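Local coordinates for protein 3-phosphoshikimate 1-carboxyvinyltransferase (Streptomyces sviceus, PDB 7M0O) that probably transfers the enolpyruvyl group of phosphoenolpyruvate to the 5-hydroxyl of shikimate-3-phosphate, the sixth step of chorismate biosynthesis, and belongs to the EPSP synthase family, at residues Pro30-Asp34 and Asp35-Phe39; Phe98-Ser101 and Pro102-Arg106; Arg114-Asp118 and Leu119-Leu123; Thr248-Gln252 and Gly253-Phe257. All blocks are in the same frame, centred on the assembly; numbering follows the deposited sequence. Where two conformers were deposited one is given.

Contact 1 of 4, residues Pro30-Asp34 and Asp35-Phe39; sequences PLRSD and DTEGF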
loop_
_atom_site.group_PDB
_atom_site.type_symbol
_atom_site.label_atom_id
_atom_site.label_comp_id
_atom_site.label_asym_id
_atom_site.label_seq_id
_atom_site.Cartn_x
_atom_site.Cartn_y
_atom_site.Cartn_z
ATOM N N PRO A 30 -12.459 -3.515 -2.878
ATOM C CA PRO A 30 -11.131 -4.085 -2.611
ATOM C C PRO A 30 -10.359 -4.296 -3.911
ATOM O O PRO A 30 -10.929 -4.416 -4.996
ATOM C CB PRO A 30 -11.447 -5.424 -1.938
ATOM C CG PRO A 30 -12.744 -5.825 -2.557
ATOM C CD PRO A 30 -13.518 -4.531 -2.704
ATOM N N LEU A 31 -9.035 -4.315 -3.795
ATOM C CA LEU A 31 -8.200 -4.646 -4.943
ATOM C C LEU A 31 -8.401 -6.111 -5.317
ATOM O O LEU A 31 -8.342 -6.999 -4.453
ATOM C CB LEU A 31 -6.727 -4.368 -4.628
ATOM C CG LEU A 31 -5.715 -4.867 -5.668
ATOM C CD1 LEU A 31 -5.886 -4.122 -6.985
ATOM C CD2 LEU A 31 -4.286 -4.760 -5.177
ATOM N N ARG A 32 -8.635 -6.367 -6.605
ATOM C CA ARG A 32 -8.693 -7.727 -7.125
ATOM C C ARG A 32 -7.355 -8.026 -7.792
ATOM O O ARG A 32 -7.053 -7.485 -8.865
ATOM C CB ARG A 32 -9.849 -7.889 -8.106
ATOM C CG ARG A 32 -11.206 -8.013 -7.424
ATOM C CD ARG A 32 -12.293 -8.211 -8.473
ATOM N NE ARG A 32 -13.587 -8.604 -7.917
ATOM C CZ ARG A 32 -14.057 -9.849 -7.928
ATOM N NH1 ARG A 32 -13.341 -10.838 -8.457
ATOM N NH2 ARG A 32 -15.251 -10.106 -7.418
ATOM N N SER A 33 -6.542 -8.857 -7.142
ATOM C CA SER A 33 -5.273 -9.320 -7.697
ATOM C C SER A 33 -5.174 -10.822 -7.500
ATOM O O SER A 33 -6.021 -11.423 -6.838
ATOM C CB SER A 33 -4.089 -8.603 -7.031
ATOM O OG SER A 33 -3.964 -8.991 -5.673
ATOM N N ASP A 34 -4.106 -11.432 -8.038
ATOM C CA ASP A 34 -3.897 -12.856 -7.793
ATOM C C ASP A 34 -3.708 -13.134 -6.305
ATOM O O ASP A 34 -4.199 -14.149 -5.798
ATOM C CB ASP A 34 -2.706 -13.390 -8.597
ATOM C CG ASP A 34 -3.001 -13.473 -10.088
ATOM O OD1 ASP A 34 -4.200 -13.563 -10.471
ATOM O OD2 ASP A 34 -2.032 -13.442 -10.885
ATOM N N ASP A 35 -3.030 -12.223 -5.578
ATOM C CA ASP A 35 -2.834 -12.424 -4.145
ATOM C C ASP A 35 -4.165 -12.368 -3.397
ATOM O O ASP A 35 -4.474 -13.265 -2.611
ATOM C CB ASP A 35 -1.848 -11.387 -3.586
ATOM C CG ASP A 35 -1.384 -11.696 -2.145
ATOM O OD1 ASP A 35 -1.839 -12.686 -1.525
ATOM O OD2 ASP A 35 -0.529 -10.944 -1.627
ATOM N N THR A 36 -4.987 -11.339 -3.643
ATOM C CA THR A 36 -6.251 -11.277 -2.908
ATOM C C THR A 36 -7.218 -12.370 -3.345
ATOM O O THR A 36 -8.034 -12.835 -2.535
ATOM C CB THR A 36 -6.901 -9.902 -3.058
ATOM O OG1 THR A 36 -7.412 -9.751 -4.389
ATOM C CG2 THR A 36 -5.898 -8.817 -2.778
ATOM N N GLU A 37 -7.148 -12.803 -4.609
ATOM C CA GLU A 37 -7.970 -13.932 -5.033
ATOM C C GLU A 37 -7.579 -15.204 -4.285
ATOM O O GLU A 37 -8.447 -15.953 -3.827
ATOM C CB GLU A 37 -7.861 -14.130 -6.548
ATOM C CG GLU A 37 -8.781 -15.217 -7.112
ATOM C CD GLU A 37 -10.234 -14.762 -7.216
ATOM O OE1 GLU A 37 -10.474 -13.528 -7.209
ATOM O OE2 GLU A 37 -11.130 -15.641 -7.319
ATOM N N GLY A 38 -6.275 -15.458 -4.150
ATOM C CA GLY A 38 -5.830 -16.613 -3.389
ATOM C C GLY A 38 -6.190 -16.528 -1.913
ATOM O O GLY A 38 -6.498 -17.554 -1.290
ATOM N N PHE A 39 -6.167 -15.318 -1.346
ATOM C CA PHE A 39 -6.615 -15.110 0.036
ATOM C C PHE A 39 -8.072 -15.527 0.193
ATOM O O PHE A 39 -8.420 -16.311 1.089
ATOM C CB PHE A 39 -6.425 -13.636 0.422
ATOM C CG PHE A 39 -6.333 -13.360 1.924
ATOM C CD1 PHE A 39 -5.330 -12.545 2.416
ATOM C CD2 PHE A 39 -7.288 -13.840 2.806
ATOM C CE1 PHE A 39 -5.255 -12.241 3.780
ATOM C CE2 PHE A 39 -7.218 -13.553 4.168
ATOM C CZ PHE A 39 -6.205 -12.753 4.652
#
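Ser33 and Thr36 meet where an extended chain turns into helix 34-45, and the first helical bonds run from Glu37 N to Ser33 O (2.9 Å) and from Gly38 N to Asp34 O (3.0 Å). Ser33 is the N-cap, and with Thr36 it forms a capping box. Ser33 OG accepts from Thr36 N at 3.3 Å, nearly straight at 173°. In return Ser33 N donates to Thr36 OG1 at 3.0 Å, which ties the incoming loop to the helix. Both hydroxyls stand between their own backbone N and carbonyl carbon (chi1 68° and 72°), which turns each one to the other residue's N-H. Thr36 OG1 also lies 2.9 Å from Leu31 O. Arg32 NH1 is 4.1 Å from Glu37 OE1, with the oxygen well out of the guanidinium plane. This is attraction between charges only; Arg32 bonds to Thr53 O, and Glu37 forms a salt bridge with Arg52. Asp35 is held by Thr80 N and Thr81 OG1, close to Lys8, a predicted substrate-binding residue. The box supplies acceptors to two backbone N-H groups, one from the N-cap residue and one from the first turn, so the side chains help fix where the helix starts.

Contact 2 of 4, residues Phe98-Ser101 and Pro102-Arg106; sequences FDAS and PQMRR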
loop_
_atom_site.group_PDB
_atom_site.type_symbol
_atom_site.label_atom_id
_atom_site.label_comp_id
_atom_site.label_asym_id
_atom_site.label_seq_id
_atom_site.Cartn_x
_atom_site.Cartn_y
_atom_site.Cartn_z
ATOM N N PHE A 98 -0.067 -25.683 5.300
ATOM C CA PHE A 98 0.109 -24.610 4.329
ATOM C C PHE A 98 1.238 -24.931 3.357
ATOM O O PHE A 98 2.231 -25.574 3.710
ATOM C CB PHE A 98 0.409 -23.287 5.045
ATOM C CG PHE A 98 -0.762 -22.741 5.816
ATOM C CD1 PHE A 98 -0.942 -23.041 7.157
ATOM C CD2 PHE A 98 -1.678 -21.901 5.195
ATOM C CE1 PHE A 98 -2.031 -22.533 7.864
ATOM C CE2 PHE A 98 -2.764 -21.388 5.904
ATOM C CZ PHE A 98 -2.936 -21.712 7.242
ATOM N N ASP A 99 1.068 -24.482 2.119
ATOM C CA ASP A 99 2.126 -24.559 1.126
ATOM C C ASP A 99 1.985 -23.356 0.201
ATOM O O ASP A 99 0.972 -22.654 0.210
ATOM C CB ASP A 99 2.081 -25.889 0.343
ATOM C CG ASP A 99 3.409 -26.233 -0.281
ATOM O OD1 ASP A 99 4.390 -25.492 -0.031
ATOM O OD2 ASP A 99 3.466 -27.236 -1.034
ATOM N N ALA A 100 3.016 -23.108 -0.595
ATOM C CA ALA A 100 2.973 -22.004 -1.543
ATOM C C ALA A 100 3.553 -22.484 -2.869
ATOM O O ALA A 100 3.984 -23.623 -3.001
ATOM C CB ALA A 100 3.718 -20.789 -0.980
ATOM N N SER A 101 3.536 -21.611 -3.863
ATOM C CA SER A 101 4.132 -21.948 -5.140
ATOM C C SER A 101 5.637 -22.154 -4.963
ATOM O O SER A 101 6.233 -21.660 -3.998
ATOM C CB SER A 101 3.855 -20.830 -6.142
ATOM O OG SER A 101 4.627 -19.692 -5.826
ATOM N N PRO A 102 6.273 -22.895 -5.862
ATOM C CA PRO A 102 7.729 -23.100 -5.730
ATOM C C PRO A 102 8.502 -21.794 -5.626
ATOM O O PRO A 102 9.506 -21.712 -4.908
ATOM C CB PRO A 102 8.070 -23.894 -6.998
ATOM C CG PRO A 102 6.769 -24.641 -7.319
ATOM C CD PRO A 102 5.679 -23.689 -6.957
ATOM N N GLN A 103 8.015 -20.740 -6.283
ATOM C CA GLN A 103 8.687 -19.450 -6.194
ATOM C C GLN A 103 8.425 -18.768 -4.849
ATOM O O GLN A 103 9.346 -18.174 -4.264
ATOM C CB GLN A 103 8.265 -18.565 -7.379
ATOM C CG GLN A 103 6.760 -18.516 -7.663
ATOM C CD GLN A 103 6.275 -19.492 -8.753
ATOM O OE1 GLN A 103 6.656 -20.669 -8.792
ATOM N NE2 GLN A 103 5.403 -18.995 -9.630
ATOM N N MET A 104 7.204 -18.871 -4.321
ATOM C CA MET A 104 6.883 -18.232 -3.046
ATOM C C MET A 104 7.442 -18.999 -1.849
ATOM O O MET A 104 7.669 -18.395 -0.796
ATOM C CB MET A 104 5.360 -18.062 -2.909
ATOM C CG MET A 104 4.890 -17.433 -1.581
ATOM S SD MET A 104 5.182 -15.651 -1.422
ATOM C CE MET A 104 5.549 -15.513 0.329
ATOM N N ARG A 105 7.677 -20.313 -1.977
ATOM C CA ARG A 105 8.397 -21.045 -0.935
ATOM C C ARG A 105 9.740 -20.399 -0.639
ATOM O O ARG A 105 10.232 -20.483 0.487
ATOM C CB ARG A 105 8.606 -22.514 -1.332
ATOM C CG ARG A 105 7.354 -23.403 -1.341
ATOM C CD ARG A 105 7.715 -24.838 -1.702
ATOM N NE ARG A 105 6.549 -25.687 -1.923
ATOM C CZ ARG A 105 6.317 -26.375 -3.038
ATOM N NH1 ARG A 105 7.180 -26.318 -4.039
ATOM N NH2 ARG A 105 5.220 -27.121 -3.139
ATOM N N ARG A 106 10.343 -19.742 -1.629
ATOM C CA ARG A 106 11.656 -19.150 -1.438
ATOM C C ARG A 106 11.626 -17.882 -0.587
ATOM O O ARG A 106 12.697 -17.368 -0.248
ATOM C CB ARG A 106 12.277 -18.866 -2.810
ATOM C CG ARG A 106 12.549 -20.134 -3.629
ATOM C CD ARG A 106 13.407 -19.811 -4.865
ATOM N NE ARG A 106 12.599 -19.438 -6.027
ATOM C CZ ARG A 106 12.868 -19.807 -7.277
ATOM N NH1 ARG A 106 13.935 -20.561 -7.531
ATOM N NH2 ARG A 106 12.075 -19.420 -8.275
#
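Asp99 and Arg105 form a local salt bridge across the turn from strand 95-99 into the short helix 102-105, whose N-cap is Ser101. The turn leaves a four-stranded mixed sheet, where Asp99 pairs through its backbone with Val73 and Cys75. Ser101 OG accepts the capping bond from Met104 N at 3.1 Å. The same hydroxyl is also bonded to Asp77, so the cap is anchored to a neighbouring loop. The helix is weakly bonded, but Arg105 N reaches Ser101 O at 2.8 Å.

On one side of the turn, the methyl of Ala100 packs on Met104, with CB 3.6 Å from CG. Met104 also touches Ala82 of helix 79-90. It lies close to Arg107, a predicted phosphoenolpyruvate-binding residue, so the turn borders the probable substrate site.

The polar link runs back over the strand end. The Arg105 chain is extended from CG to NE, with CG anti to the carbonyl carbon (chi1 -71°), and this carries the guanidinium back to Asp99. One face of the guanidinium lies against Ala100 O, which accepts no bond from NE. Asp99 OD1 also takes a weak bond from Ala100 N, which steadies the carboxylate. The grip is side-on and uses both oxygens on their syn sides, with the two planes 31° apart: Arg105 NE meets Asp99 OD1 at 2.9 Å, and Arg105 NH2 points straight at Asp99 OD2 at 2.7 Å.

Contact 3 of 4, residues Arg114-Asp118 and Leu119-Leu123; sequences RALRD and LGVDL. With K (potassium ion), chain C.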
loop_
_atom_site.group_PDB
_atom_site.type_symbol
_atom_site.label_atom_id
_atom_site.label_comp_id
_atom_site.label_asym_id
_atom_site.label_seq_id
_atom_site.Cartn_x
_atom_site.Cartn_y
_atom_site.Cartn_z
ATOM N N ARG A 114 8.629 -17.309 14.260
ATOM C CA ARG A 114 9.305 -17.343 15.554
ATOM C C ARG A 114 8.441 -16.710 16.635
ATOM O O ARG A 114 8.368 -17.222 17.759
ATOM C CB ARG A 114 10.660 -16.642 15.451
ATOM C CG ARG A 114 11.385 -16.434 16.772
ATOM C CD ARG A 114 11.805 -14.981 16.899
ATOM N NE ARG A 114 10.654 -14.111 16.682
ATOM C CZ ARG A 114 10.683 -12.957 16.026
ATOM N NH1 ARG A 114 11.809 -12.489 15.515
ATOM N NH2 ARG A 114 9.570 -12.271 15.901
ATOM N N ALA A 115 7.771 -15.602 16.307
ATOM C CA ALA A 115 6.894 -14.941 17.265
ATOM C C ALA A 115 5.687 -15.807 17.607
ATOM O O ALA A 115 5.279 -15.859 18.769
ATOM C CB ALA A 115 6.455 -13.581 16.707
ATOM N N LEU A 116 5.111 -16.508 16.616
ATOM C CA LEU A 116 3.956 -17.366 16.893
ATOM C C LEU A 116 4.345 -18.520 17.813
ATOM O O LEU A 116 3.567 -18.911 18.695
ATOM C CB LEU A 116 3.367 -17.913 15.595
ATOM C CG LEU A 116 2.608 -16.889 14.739
ATOM C CD1 LEU A 116 2.227 -17.485 13.350
ATOM C CD2 LEU A 116 1.357 -16.387 15.449
ATOM N N ARG A 117 5.526 -19.097 17.588
ATOM C CA ARG A 117 6.002 -20.178 18.447
ATOM C C ARG A 117 6.415 -19.674 19.829
ATOM O O ARG A 117 6.179 -20.359 20.838
ATOM C CB ARG A 117 7.132 -20.919 17.744
ATOM C CG ARG A 117 6.606 -21.760 16.556
ATOM C CD ARG A 117 7.756 -22.416 15.814
ATOM N NE ARG A 117 8.536 -21.446 15.047
ATOM C CZ ARG A 117 9.639 -21.748 14.368
ATOM N NH1 ARG A 117 10.075 -23.003 14.350
ATOM N NH2 ARG A 117 10.294 -20.806 13.683
ATOM N N ASP A 118 7.004 -18.476 19.911
ATOM C CA ASP A 118 7.217 -17.851 21.217
ATOM C C ASP A 118 5.902 -17.758 21.990
ATOM O O ASP A 118 5.875 -17.943 23.210
ATOM C CB ASP A 118 7.821 -16.450 21.076
ATOM C CG ASP A 118 9.308 -16.465 20.743
ATOM O OD1 ASP A 118 9.929 -17.553 20.776
ATOM O OD2 ASP A 118 9.860 -15.380 20.425
ATOM N N LEU A 119 4.804 -17.470 21.283
ATOM C CA LEU A 119 3.452 -17.349 21.827
ATOM C C LEU A 119 2.740 -18.693 22.032
ATOM O O LEU A 119 1.546 -18.705 22.373
ATOM C CB LEU A 119 2.596 -16.473 20.914
ATOM C CG LEU A 119 2.933 -14.984 20.992
ATOM C CD1 LEU A 119 2.255 -14.213 19.869
ATOM C CD2 LEU A 119 2.508 -14.458 22.359
ATOM N N GLY A 120 3.421 -19.808 21.831
ATOM C CA GLY A 120 2.864 -21.100 22.177
ATOM C C GLY A 120 2.185 -21.845 21.052
ATOM O O GLY A 120 1.542 -22.869 21.315
ATOM N N VAL A 121 2.289 -21.366 19.817
ATOM C CA VAL A 121 1.671 -22.051 18.692
ATOM C C VAL A 121 2.532 -23.246 18.300
ATOM O O VAL A 121 3.762 -23.146 18.203
ATOM C CB VAL A 121 1.476 -21.093 17.503
ATOM C CG1 VAL A 121 0.882 -21.844 16.307
ATOM C CG2 VAL A 121 0.551 -19.935 17.905
ATOM N N ASP A 122 1.880 -24.385 18.094
ATOM C CA ASP A 122 2.534 -25.570 17.541
ATOM C C ASP A 122 2.592 -25.372 16.037
ATOM O O ASP A 122 1.686 -25.763 15.306
ATOM C CB ASP A 122 1.763 -26.835 17.898
ATOM C CG ASP A 122 2.428 -28.099 17.373
ATOM O OD1 ASP A 122 3.309 -28.020 16.486
ATOM O OD2 ASP A 122 2.056 -29.193 17.852
ATOM N N LEU A 123 3.658 -24.729 15.573
ATOM C CA LEU A 123 3.923 -24.523 14.157
ATOM C C LEU A 123 5.215 -25.250 13.812
ATOM O O LEU A 123 6.213 -25.141 14.536
ATOM C CB LEU A 123 4.035 -23.020 13.827
ATOM C CG LEU A 123 4.237 -22.555 12.385
ATOM C CD1 LEU A 123 3.759 -21.125 12.291
ATOM C CD2 LEU A 123 5.726 -22.650 11.997
HETATM K K K C . 6.615 -20.533 23.786
HETATM O O HOH W 1 5.342 -23.172 20.414
#
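A Schellman motif ends helix 110-118 here, joining Leu116 and Arg117 to Gly120 and Val121 on the way into strand 122-125. Val121 N bonds to Leu116 O at 3.0 Å, and Gly120 N bonds to Arg117 O at 3.0 Å. Gly120 is the C-prime residue and has the positive phi (95°) that reverses the chain. Before it, Leu119 N still makes a helical bond to Ala115 O.

The carbonyls at the helix end are also used from outside. A potassium ion is bound by Arg117 O at 3.0 Å and Asp118 O at 2.8 Å. A water donates to both Arg117 O and Val121 O, bridging the helix to the departing chain. Arg117 O is thus shared by the ion, the water and Gly120 N.

Apolar side chains close the inner side of the turn. Leu116 CB faces Val121 CB at 4.2 Å, and Leu116 CD1 meets Leu123 CD1 at 4.1 Å. Leu116 and Ala115 continue onto helix 155-163. The Arg117 chain crosses Leu123 at about a right angle, with Arg117 CD 3.4 Å from Leu123 O. It bends at chi3 (-72°), turning NE back to Ser113 O, while NH1 forms a salt bridge with Glu129. The partial negative charge at the C-terminal end of a helix would probably favour a cation there. This is a glycine-terminated Schellman helix end, with a backbone potassium site, leading into an edge strand of the sheet.

Contact 4 of 4, residues Thr248-Gln252 and Gly253-Phe257; sequences TGALQ and GDLGF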
loop_
_atom_site.group_PDB
_atom_site.type_symbol
_atom_site.label_atom_id
_atom_site.label_comp_id
_atom_site.label_asym_id
_atom_site.label_seq_id
_atom_site.Cartn_x
_atom_site.Cartn_y
_atom_site.Cartn_z
ATOM N N THR A 248 -11.296 13.405 3.268
ATOM C CA THR A 248 -10.639 14.093 4.377
ATOM C C THR A 248 -10.083 13.118 5.406
ATOM O O THR A 248 -9.046 13.393 6.023
ATOM C CB THR A 248 -11.609 15.062 5.065
ATOM O OG1 THR A 248 -12.277 15.865 4.085
ATOM C CG2 THR A 248 -10.852 15.983 6.014
ATOM N N GLY A 249 -10.756 11.996 5.627
ATOM C CA GLY A 249 -10.243 11.088 6.634
ATOM C C GLY A 249 -9.270 10.052 6.112
ATOM O O GLY A 249 -9.086 9.013 6.748
ATOM N N ALA A 250 -8.620 10.322 4.978
ATOM C CA ALA A 250 -7.854 9.285 4.298
ATOM C C ALA A 250 -6.652 8.838 5.114
ATOM O O ALA A 250 -5.951 9.647 5.730
ATOM C CB ALA A 250 -7.375 9.767 2.926
ATOM N N LEU A 251 -6.407 7.526 5.084
ATOM C CA LEU A 251 -5.301 6.938 5.828
ATOM C C LEU A 251 -3.958 7.131 5.142
ATOM O O LEU A 251 -2.932 7.154 5.825
ATOM C CB LEU A 251 -5.547 5.442 6.047
ATOM C CG LEU A 251 -6.822 5.065 6.798
ATOM C CD1 LEU A 251 -6.748 3.625 7.266
ATOM C CD2 LEU A 251 -7.073 6.019 7.962
ATOM N N GLN A 252 -3.925 7.254 3.813
ATOM C CA GLN A 252 -2.662 7.303 3.087
ATOM C C GLN A 252 -2.108 8.720 3.058
ATOM O O GLN A 252 -2.774 9.635 2.569
ATOM C CB GLN A 252 -2.849 6.800 1.657
ATOM C CG GLN A 252 -3.189 5.312 1.570
ATOM C CD GLN A 252 -3.634 4.959 0.175
ATOM O OE1 GLN A 252 -2.821 4.604 -0.686
ATOM N NE2 GLN A 252 -4.915 5.102 -0.073
ATOM N N GLY A 253 -0.873 8.890 3.552
ATOM C CA GLY A 253 -0.243 10.205 3.560
ATOM C C GLY A 253 -0.030 10.819 2.181
ATOM O O GLY A 253 0.041 12.052 2.050
ATOM N N ASP A 254 0.061 9.994 1.137
ATOM C CA ASP A 254 0.373 10.589 -0.161
ATOM C C ASP A 254 -0.787 11.380 -0.746
ATOM O O ASP A 254 -0.569 12.090 -1.736
ATOM C CB ASP A 254 0.816 9.524 -1.167
ATOM C CG ASP A 254 2.262 9.097 -0.966
ATOM O OD1 ASP A 254 2.946 9.648 -0.066
ATOM O OD2 ASP A 254 2.704 8.184 -1.687
ATOM N N LEU A 255 -2.004 11.272 -0.185
ATOM C CA LEU A 255 -3.047 12.232 -0.558
ATOM C C LEU A 255 -2.589 13.667 -0.310
ATOM O O LEU A 255 -3.035 14.583 -1.003
ATOM C CB LEU A 255 -4.358 11.953 0.195
ATOM C CG LEU A 255 -5.549 12.801 -0.296
ATOM C CD1 LEU A 255 -5.807 12.563 -1.781
ATOM C CD2 LEU A 255 -6.823 12.494 0.465
ATOM N N GLY A 256 -1.686 13.885 0.649
ATOM C CA GLY A 256 -1.138 15.219 0.883
ATOM C C GLY A 256 -0.446 15.843 -0.322
ATOM O O GLY A 256 -0.161 17.049 -0.303
ATOM N N PHE A 257 -0.161 15.062 -1.361
ATOM C CA PHE A 257 0.354 15.648 -2.584
ATOM C C PHE A 257 -0.595 16.715 -3.129
ATOM O O PHE A 257 -0.146 17.702 -3.723
ATOM C CB PHE A 257 0.621 14.538 -3.611
ATOM C CG PHE A 257 1.117 15.040 -4.949
ATOM C CD1 PHE A 257 2.403 15.552 -5.080
ATOM C CD2 PHE A 257 0.305 14.978 -6.078
ATOM C CE1 PHE A 257 2.872 15.990 -6.300
ATOM C CE2 PHE A 257 0.751 15.417 -7.301
ATOM C CZ PHE A 257 2.039 15.940 -7.426
#
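Ala250 and Leu255 touch within the loop that follows strand 240-244 and leads to helix 257-263. The chain comes in at Thr248, whose backbone is bonded to Gly271. It then passes Gly249 and reaches Ala250. The methyl of Ala250 points to the following segment and meets one branch of Leu255, with CB 3.7 Å from CD2. Leu255 has CG anti to the backbone N (chi1 -172°), which sets CG on the alanine's side, and chi2 (58°) then brings CD2 to the alanine methyl. This is the apolar contact between the two segments.

Leu251 turns the other way and packs on Ile186, Ala189 and Met190 of helix 182-193. Its backbone N is bonded to Glu220. Gln252 follows and supplies the polar link: Leu255 N donates to Gln252 O at 3.3 Å. The bond spans three residues, in keeping with the 3-10 segment 253-255 that starts here. Gly256 N continues the pattern with a bond to Gly253 O at 2.9 Å, and Phe257 N with one to Asp254 O at 3.0 Å.

The amide of Gln252 leads away from the turn. NE2 donates to Glu220 and to Pro221 O, and OE1 accepts from Ala223 N, so three bonds fix its rotation. Asp254 bonds to Ser224 OG and lies beside Asp295, the predicted proton acceptor. The turn is thus set between helix 182-193 on the Leu251 side and helix 223-235, where Phe230 receives Leu255, before Phe257 enters helix 257-263 and packs against helix 297-303.

Overall arrangement
Contacts 1, 2 and 4 border the probable substrate site, while contact 3 lies farther out, with the potassium ion. Contacts 1 and 2 are on the same side of the chain's centre, about 17 Å apart between centres and about 7 Å between nearest atoms. Contact 1 lies near Lys8 and contact 2 near Arg107. Contact 4 is on the opposite side, its centre about 23 Å from that of contact 1 and about 35 Å from that of contact 2, and lies beside Asp295. This fits the two-domain EPSP synthase fold, with the active site in the cleft between domains. Contacts 2 and 3, about 21 Å apart between centres, reach the same sheet through strands 95-99 and 122-125.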